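Local coordinates for centrosomal protein of 104 kDa (Homo sapiens, PDB 5LPI) that is required for ciliogenesis and for structural integrity at the ciliary tip, and is represented here by its zinc finger array, at residues 37-42 against 46-51; 57-62 against 75-80; 102-107 against 120-125. One frame throughout, in Å; residues are numbered along the deposited sequence.

Interaction 1 (37-42 against 46-51). With ZN (zinc ion), chain F.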
# COMPACT_ATOMS: atom_id res chain seq x y z
N LEU A 37 9.89 -0.44 2.03
CA LEU A 37 8.91 0.13 2.95
C LEU A 37 7.58 0.46 2.28
O LEU A 37 6.57 0.64 2.97
CB LEU A 37 9.47 1.39 3.62
CG LEU A 37 10.71 1.18 4.50
CD1 LEU A 37 11.22 2.49 5.05
CD2 LEU A 37 10.40 0.21 5.63
N MET A 38 7.54 0.56 0.96
CA MET A 38 6.32 0.91 0.25
C MET A 38 5.45 -0.30 -0.08
O MET A 38 4.31 -0.13 -0.54
CB MET A 38 6.65 1.67 -1.03
CG MET A 38 7.46 2.94 -0.79
SD MET A 38 6.53 4.19 0.13
CE MET A 38 5.15 4.40 -0.99
N LEU A 39 5.96 -1.49 0.16
CA LEU A 39 5.27 -2.72 -0.20
C LEU A 39 4.95 -3.52 1.06
O LEU A 39 5.54 -3.31 2.12
CB LEU A 39 6.11 -3.56 -1.16
CG LEU A 39 6.73 -2.83 -2.35
CD1 LEU A 39 7.63 -3.79 -3.14
CD2 LEU A 39 5.66 -2.22 -3.26
N THR A 40 4.02 -4.45 0.90
CA THR A 40 3.66 -5.38 1.95
C THR A 40 3.37 -6.73 1.31
O THR A 40 3.06 -6.82 0.12
CB THR A 40 2.44 -4.86 2.75
OG1 THR A 40 2.24 -5.69 3.88
CG2 THR A 40 1.17 -4.88 1.91
N ARG A 41 3.49 -7.79 2.10
CA ARG A 41 3.02 -9.10 1.67
C ARG A 41 1.55 -9.24 2.04
O ARG A 41 1.21 -9.14 3.22
CB ARG A 41 3.79 -10.24 2.34
CG ARG A 41 5.07 -10.63 1.71
CD ARG A 41 5.70 -11.76 2.53
NE ARG A 41 7.13 -11.55 2.65
CZ ARG A 41 7.91 -12.17 3.52
NH1 ARG A 41 7.39 -13.06 4.36
NH2 ARG A 41 9.19 -11.89 3.54
N CYS A 42 0.70 -9.54 1.07
CA CYS A 42 -0.69 -9.81 1.40
C CYS A 42 -0.79 -11.07 2.26
O CYS A 42 -0.36 -12.15 1.83
CB CYS A 42 -1.53 -9.97 0.14
SG CYS A 42 -3.25 -10.31 0.53
N LYS A 46 -0.38 -14.18 -0.07
CA LYS A 46 1.08 -14.22 0.06
C LYS A 46 1.81 -13.53 -1.08
O LYS A 46 3.04 -13.70 -1.21
CB LYS A 46 1.62 -15.66 0.23
CG LYS A 46 0.81 -16.52 1.21
CD LYS A 46 0.68 -15.92 2.60
CE LYS A 46 -0.13 -16.85 3.52
NZ LYS A 46 -0.21 -16.32 4.91
N GLN A 47 1.13 -12.73 -1.89
CA GLN A 47 1.78 -11.93 -2.91
C GLN A 47 2.25 -10.61 -2.32
O GLN A 47 1.66 -10.11 -1.36
CB GLN A 47 0.82 -11.63 -4.07
CG GLN A 47 0.34 -12.87 -4.78
CD GLN A 47 1.34 -13.35 -5.80
OE1 GLN A 47 1.98 -14.38 -5.60
NE2 GLN A 47 1.49 -12.61 -6.89
N VAL A 48 3.30 -10.03 -2.91
CA VAL A 48 3.73 -8.68 -2.56
C VAL A 48 2.85 -7.68 -3.29
O VAL A 48 2.62 -7.80 -4.50
CB VAL A 48 5.21 -8.45 -2.92
CG1 VAL A 48 5.66 -7.03 -2.49
CG2 VAL A 48 6.09 -9.48 -2.23
N VAL A 49 2.36 -6.66 -2.57
CA VAL A 49 1.53 -5.63 -3.17
C VAL A 49 1.97 -4.26 -2.66
O VAL A 49 2.53 -4.12 -1.57
CB VAL A 49 0.02 -5.84 -2.88
CG1 VAL A 49 -0.44 -7.23 -3.29
CG2 VAL A 49 -0.28 -5.60 -1.43
N GLU A 50 1.73 -3.24 -3.48
CA GLU A 50 1.94 -1.87 -3.04
C GLU A 50 0.95 -1.54 -1.93
O GLU A 50 -0.24 -1.83 -2.05
CB GLU A 50 1.76 -0.90 -4.20
CG GLU A 50 2.85 -0.97 -5.25
CD GLU A 50 2.61 -0.01 -6.41
OE1 GLU A 50 2.42 -0.47 -7.55
OE2 GLU A 50 2.61 1.21 -6.18
N ILE A 51 1.44 -0.95 -0.84
CA ILE A 51 0.54 -0.54 0.23
C ILE A 51 -0.49 0.45 -0.30
O ILE A 51 -1.68 0.38 0.05
CB ILE A 51 1.34 0.04 1.41
CG1 ILE A 51 2.20 -1.06 2.04
CG2 ILE A 51 0.40 0.65 2.47
CD1 ILE A 51 3.24 -0.54 3.00
ZN ZN F . -3.86 -10.83 -1.66

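Interaction 2 (57-62 against 75-80). With ZN (zinc ion), chain F.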
# COMPACT_ATOMS: atom_id res chain seq x y z
N HIS A 57 -6.21 -4.09 -4.36
CA HIS A 57 -5.78 -5.48 -4.49
C HIS A 57 -6.77 -6.43 -3.84
O HIS A 57 -7.24 -7.39 -4.47
CB HIS A 57 -4.39 -5.68 -3.85
CG HIS A 57 -4.04 -7.13 -3.63
ND1 HIS A 57 -3.51 -7.93 -4.62
CD2 HIS A 57 -4.17 -7.92 -2.53
CE1 HIS A 57 -3.32 -9.15 -4.14
NE2 HIS A 57 -3.71 -9.17 -2.88
N LEU A 58 -7.10 -6.18 -2.57
CA LEU A 58 -7.97 -7.07 -1.83
C LEU A 58 -9.34 -7.19 -2.48
O LEU A 58 -9.95 -8.26 -2.46
CB LEU A 58 -8.11 -6.59 -0.38
CG LEU A 58 -6.83 -6.65 0.48
CD1 LEU A 58 -7.06 -5.86 1.77
CD2 LEU A 58 -6.43 -8.12 0.78
N LEU A 59 -9.83 -6.11 -3.08
CA LEU A 59 -11.19 -6.12 -3.61
C LEU A 59 -11.28 -6.65 -5.04
O LEU A 59 -12.31 -7.23 -5.41
CB LEU A 59 -11.79 -4.71 -3.56
CG LEU A 59 -12.02 -4.14 -2.16
CD1 LEU A 59 -12.44 -2.68 -2.24
CD2 LEU A 59 -13.07 -4.96 -1.43
N THR A 60 -10.25 -6.44 -5.87
CA THR A 60 -10.36 -6.75 -7.29
C THR A 60 -9.29 -7.69 -7.84
O THR A 60 -9.38 -8.08 -9.01
CB THR A 60 -10.36 -5.46 -8.12
OG1 THR A 60 -9.04 -4.90 -8.14
CG2 THR A 60 -11.32 -4.43 -7.54
N GLU A 61 -8.29 -8.07 -7.06
CA GLU A 61 -7.18 -8.80 -7.65
C GLU A 61 -6.77 -10.03 -6.86
O GLU A 61 -6.45 -11.06 -7.47
CB GLU A 61 -6.00 -7.84 -7.79
CG GLU A 61 -4.76 -8.45 -8.39
CD GLU A 61 -3.65 -7.42 -8.52
OE1 GLU A 61 -3.79 -6.32 -7.97
OE2 GLU A 61 -2.64 -7.72 -9.19
N CYS A 62 -6.77 -9.95 -5.53
CA CYS A 62 -6.32 -11.02 -4.65
C CYS A 62 -6.99 -12.35 -4.99
O CYS A 62 -8.18 -12.38 -5.34
CB CYS A 62 -6.64 -10.62 -3.21
SG CYS A 62 -6.01 -11.70 -1.92
N SER A 75 -14.19 2.98 2.70
CA SER A 75 -13.66 2.56 1.40
C SER A 75 -12.72 1.37 1.49
O SER A 75 -12.16 0.95 0.47
CB SER A 75 -12.93 3.69 0.66
OG SER A 75 -11.63 3.90 1.21
N GLU A 76 -12.52 0.80 2.68
CA GLU A 76 -11.59 -0.31 2.85
C GLU A 76 -12.28 -1.65 2.60
O GLU A 76 -13.51 -1.76 2.62
CB GLU A 76 -10.98 -0.27 4.25
CG GLU A 76 -10.15 0.99 4.52
CD GLU A 76 -9.49 1.01 5.89
OE1 GLU A 76 -9.54 -0.01 6.61
OE2 GLU A 76 -8.93 2.07 6.25
N ALA A 77 -11.47 -2.66 2.35
CA ALA A 77 -11.94 -4.04 2.26
C ALA A 77 -12.14 -4.62 3.65
O ALA A 77 -11.30 -4.46 4.54
CB ALA A 77 -10.95 -4.91 1.48
N VAL A 78 -13.26 -5.30 3.84
CA VAL A 78 -13.60 -5.98 5.08
C VAL A 78 -14.04 -7.39 4.71
O VAL A 78 -14.65 -7.59 3.65
CB VAL A 78 -14.73 -5.23 5.83
CG1 VAL A 78 -15.12 -5.96 7.10
CG2 VAL A 78 -14.31 -3.78 6.13
N PHE A 79 -13.72 -8.37 5.55
CA PHE A 79 -14.24 -9.71 5.34
C PHE A 79 -15.75 -9.64 5.11
O PHE A 79 -16.45 -8.89 5.80
CB PHE A 79 -13.93 -10.60 6.53
CG PHE A 79 -12.55 -11.18 6.52
CD1 PHE A 79 -12.10 -11.94 5.45
CD2 PHE A 79 -11.70 -10.99 7.61
CE1 PHE A 79 -10.83 -12.49 5.45
CE2 PHE A 79 -10.42 -11.53 7.61
CZ PHE A 79 -9.99 -12.28 6.54
N LYS A 80 -16.24 -10.38 4.12
CA LYS A 80 -17.64 -10.25 3.73
C LYS A 80 -18.57 -10.55 4.90
O LYS A 80 -19.59 -9.88 5.07
CB LYS A 80 -17.96 -11.15 2.54
CG LYS A 80 -18.20 -10.38 1.26
CD LYS A 80 -18.50 -11.32 0.10
CE LYS A 80 -18.40 -10.58 -1.23
NZ LYS A 80 -18.43 -11.52 -2.40
ZN ZN F . -3.86 -10.83 -1.66

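Interaction 3 (102-107 against 120-125). With ZN (zinc ion), chain H.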
# COMPACT_ATOMS: atom_id res chain seq x y z
N ASN A 102 -4.96 10.88 0.13
CA ASN A 102 -4.54 9.50 0.28
C ASN A 102 -5.16 8.87 1.53
O ASN A 102 -5.37 9.54 2.54
CB ASN A 102 -3.02 9.40 0.44
CG ASN A 102 -2.29 9.74 -0.81
OD1 ASN A 102 -2.83 9.64 -1.90
ND2 ASN A 102 -1.02 10.14 -0.65
N ARG A 103 -5.40 7.57 1.46
CA ARG A 103 -5.94 6.80 2.58
C ARG A 103 -5.01 5.64 2.86
O ARG A 103 -4.83 4.76 2.01
CB ARG A 103 -7.34 6.30 2.26
CG ARG A 103 -7.84 5.21 3.20
CD ARG A 103 -7.87 5.68 4.64
NE ARG A 103 -8.72 4.84 5.49
CZ ARG A 103 -9.85 5.25 6.06
NH1 ARG A 103 -10.29 6.49 5.89
NH2 ARG A 103 -10.54 4.41 6.83
N CYS A 104 -4.42 5.62 4.05
CA CYS A 104 -3.55 4.51 4.44
C CYS A 104 -4.39 3.33 4.88
O CYS A 104 -5.17 3.47 5.83
CB CYS A 104 -2.60 4.89 5.57
SG CYS A 104 -1.45 3.53 5.92
N PRO A 105 -4.28 2.18 4.22
CA PRO A 105 -5.04 1.01 4.67
C PRO A 105 -4.45 0.34 5.91
O PRO A 105 -5.10 -0.56 6.47
CB PRO A 105 -4.96 0.07 3.46
CG PRO A 105 -3.55 0.32 2.94
CD PRO A 105 -3.37 1.85 3.11
N LEU A 106 -3.26 0.74 6.34
CA LEU A 106 -2.64 0.12 7.52
C LEU A 106 -3.03 0.82 8.81
O LEU A 106 -3.35 0.17 9.81
CB LEU A 106 -1.12 0.10 7.37
CG LEU A 106 -0.57 -0.55 6.10
CD1 LEU A 106 0.96 -0.52 6.12
CD2 LEU A 106 -1.10 -2.00 5.94
N CYS A 107 -3.02 2.16 8.82
CA CYS A 107 -3.38 2.91 10.01
C CYS A 107 -4.69 3.68 9.85
O CYS A 107 -5.13 4.32 10.81
CB CYS A 107 -2.24 3.88 10.40
SG CYS A 107 -2.06 5.32 9.29
N ALA A 120 6.29 9.91 2.15
CA ALA A 120 6.56 10.51 3.45
C ALA A 120 5.79 9.81 4.56
O ALA A 120 6.30 9.63 5.67
CB ALA A 120 6.24 12.00 3.40
N HIS A 121 4.55 9.40 4.28
CA HIS A 121 3.77 8.69 5.28
C HIS A 121 4.39 7.33 5.61
O HIS A 121 4.59 6.99 6.78
CB HIS A 121 2.34 8.50 4.80
CG HIS A 121 1.48 7.77 5.79
ND1 HIS A 121 0.94 8.40 6.90
CD2 HIS A 121 1.11 6.47 5.87
CE1 HIS A 121 0.25 7.51 7.60
NE2 HIS A 121 0.34 6.34 7.00
N LEU A 122 4.70 6.55 4.58
CA LEU A 122 5.11 5.17 4.82
C LEU A 122 6.58 5.04 5.23
O LEU A 122 6.92 4.12 5.98
CB LEU A 122 4.83 4.34 3.56
CG LEU A 122 3.33 4.11 3.31
CD1 LEU A 122 3.11 3.39 1.99
CD2 LEU A 122 2.70 3.32 4.47
N MET A 123 7.44 5.96 4.80
CA MET A 123 8.87 5.84 5.06
C MET A 123 9.45 6.91 5.96
O MET A 123 10.52 6.70 6.52
CB MET A 123 9.64 5.87 3.73
CG MET A 123 9.02 4.96 2.72
SD MET A 123 10.17 4.63 1.41
CE MET A 123 10.02 6.02 0.38
N GLY A 124 8.78 8.04 6.09
CA GLY A 124 9.36 9.17 6.78
C GLY A 124 9.44 8.92 8.26
O GLY A 124 8.94 7.91 8.78
N PRO A 125 10.07 9.83 8.99
CA PRO A 125 10.08 9.73 10.45
C PRO A 125 8.75 10.18 11.02
O PRO A 125 8.09 11.09 10.49
CB PRO A 125 11.22 10.67 10.87
CG PRO A 125 11.67 11.39 9.60
CD PRO A 125 10.67 11.10 8.53
ZN ZN H . -0.37 4.53 7.73

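Interaction 1 (37-42 against 46-51)
Thr40 and Val49 face each other as the hydrogen-bonded pair of the antiparallel beta hairpin that opens the second zinc finger. Its backbone ladder shows how so short a hairpin is held. Thr40 N gives its hydrogen to Val49 O at 2.9 Å, and Val49 N answers to Thr40 O at 2.8 Å. Ile51 N to Met38 O extends the ladder at one end and Cys42 N to Gln47 O at the other, while the more bent bond from Lys46 N to Cys42 O (134° at the hydrogen) closes the loop.

Apolar contacts accompany the ladder. On the face of Thr40 and Val49, Thr40 CG2 lies alongside Val49 CG2 at 3.7 Å; with OG1 anti to the backbone N (chi1 -172°), it is the methyl that Thr40 offers to the valine. Diagonally across the strands, Leu39 CB meets Val48 CG1, and Leu39 CD2 packs 3.7 Å from Glu50 CG, on the aliphatic stem of that acid. Ile51 reaches across to the first strand, its CD1 3.5 Å from Leu37 O and its CG1 against Thr40 CB. Replacing it with alanine removes CG1 and CD1, and is likely to leave Thr40 CB and the Leu37 and Leu39 carbonyl oxygens without this apolar neighbour.

Metal binding accounts for the remaining end, where Cys42 SG holds zinc at 2.3 Å. Helix 54-60 packs on Val49, helix 27-35 on Leu39 and Val48, and helix 115-123 on Met38 and Ile51.

Interaction 2 (57-62 against 75-80)
Leu59, near the end of helix 54-60, passes Ala77 of strand 77-79 with their CA atoms 6.3 Å apart, and no hydrogen bond joins the two backbones. What meets is a single methyl and a pair of leucines. Ala77 CB points at the helix and enters between two successive side chains, touching Leu59 CD2 at 3.6 Å and Leu58 CB at 3.8 Å. The leucines approach it differently: Leu59 reaches it with the end of one branch, whereas Leu58 offers its stem, with CD1 a little farther off. Both carry CG anti to the carbonyl carbon (chi1 -66° for Leu59), which sets the two branches on either side of the alanine methyl. Phe68 of the adjoining strand also touches Leu58 and Ala77, so the contact continues beyond the two segments.

Behind this apolar surface the helix and the turn that follows it supply half of a metal site: His57 from the helix, Cys62 from just beyond it. His57 NE2 binds zinc at 2.1 Å and Cys62 SG at 2.3 Å, the other two ligands being Cys42 and Cys45. After the helix the chain turns to place Cys62 at the metal, and His57 O holds the turn by accepting two hydrogens, one from Cys62 N at 2.8 Å and one from Glu61 N at 2.9 Å, which arrive from opposite faces of the carbonyl plane. The same turn lays Cys62 N over one face of the His57 ring, toward its rim.

The example illustrates how small zinc fingers join into an array: each has its own zinc site of three cysteines and one histidine, this one formed by a hairpin (strands 39-41 and 48-50) and then helix 54-60, and here the helix of the second finger rests on the hairpin of the third (strands 68-70 and 77-79).

Interaction 3 (102-107 against 120-125)
The His121 ring brings its NE2 end up to the sulfurs of Cys104 and Cys107. This is the fourth zinc finger of the array, built on the hairpin-and-helix plan of the C2H2 clan but with three cysteines and one histidine as ligands. NE2 lies 3.5 Å from Cys104 SG, and equally far from Cys107 SG. The two sulfurs sit differently against the ring: that of Cys107 is at its edge, in the plane, while that of Cys104 stands obliquely to it. No hydrogen bond crosses between the segments, and the closeness of these polar atoms is explained by the zinc they share.

The metal is bound by His121 NE2 at 2.1 Å, by Cys104 SG at 2.3 Å and by Cys107 SG at 2.4 Å, with Cys128 completing the site. His121 has CG anti to the backbone N (chi1 -180°), which carries the imidazole out from the helix to the metal. Its ring is further held by stacking with Phe111 of strand 110-111. The end of Leu122, the next residue, comes loosely near the site, its CD2 4.4 Å from Cys104 SG, and so adds an apolar neighbour on the helix side.

Cys104 and Cys107 form the Cys-x-x-Cys turn known as a zinc knuckle, in which backbone amides point back at the first sulfur. Such donors would probably temper the negative charge of a thiolate that also serves the metal. Leu106 N makes only a weak bond of this kind; the straighter one is from Cys107 N to Cys104 SG, 3.6 Å long with an angle of 164° at the hydrogen.

The three contacts follow one another along the chain without interleaving. Interactions 1 and 2, with centres about 14 Å apart, share one zinc ion: strand 48-50 leads directly into helix 54-60, and Val49 CG1 packs against His57 ND1. Interaction 3, in the last finger, has its centre about 13 Å from that of interaction 1, and Met123 and Leu122 of its helix rest on Leu37 and Met38. Its centre is about 19 Å from that of interaction 2, yet a salt bridge between Glu76 and Arg103 connects them. Fingers distant in sequence thus pack on one another, consistent with an array whose fingers pack together and not a string of independent beads.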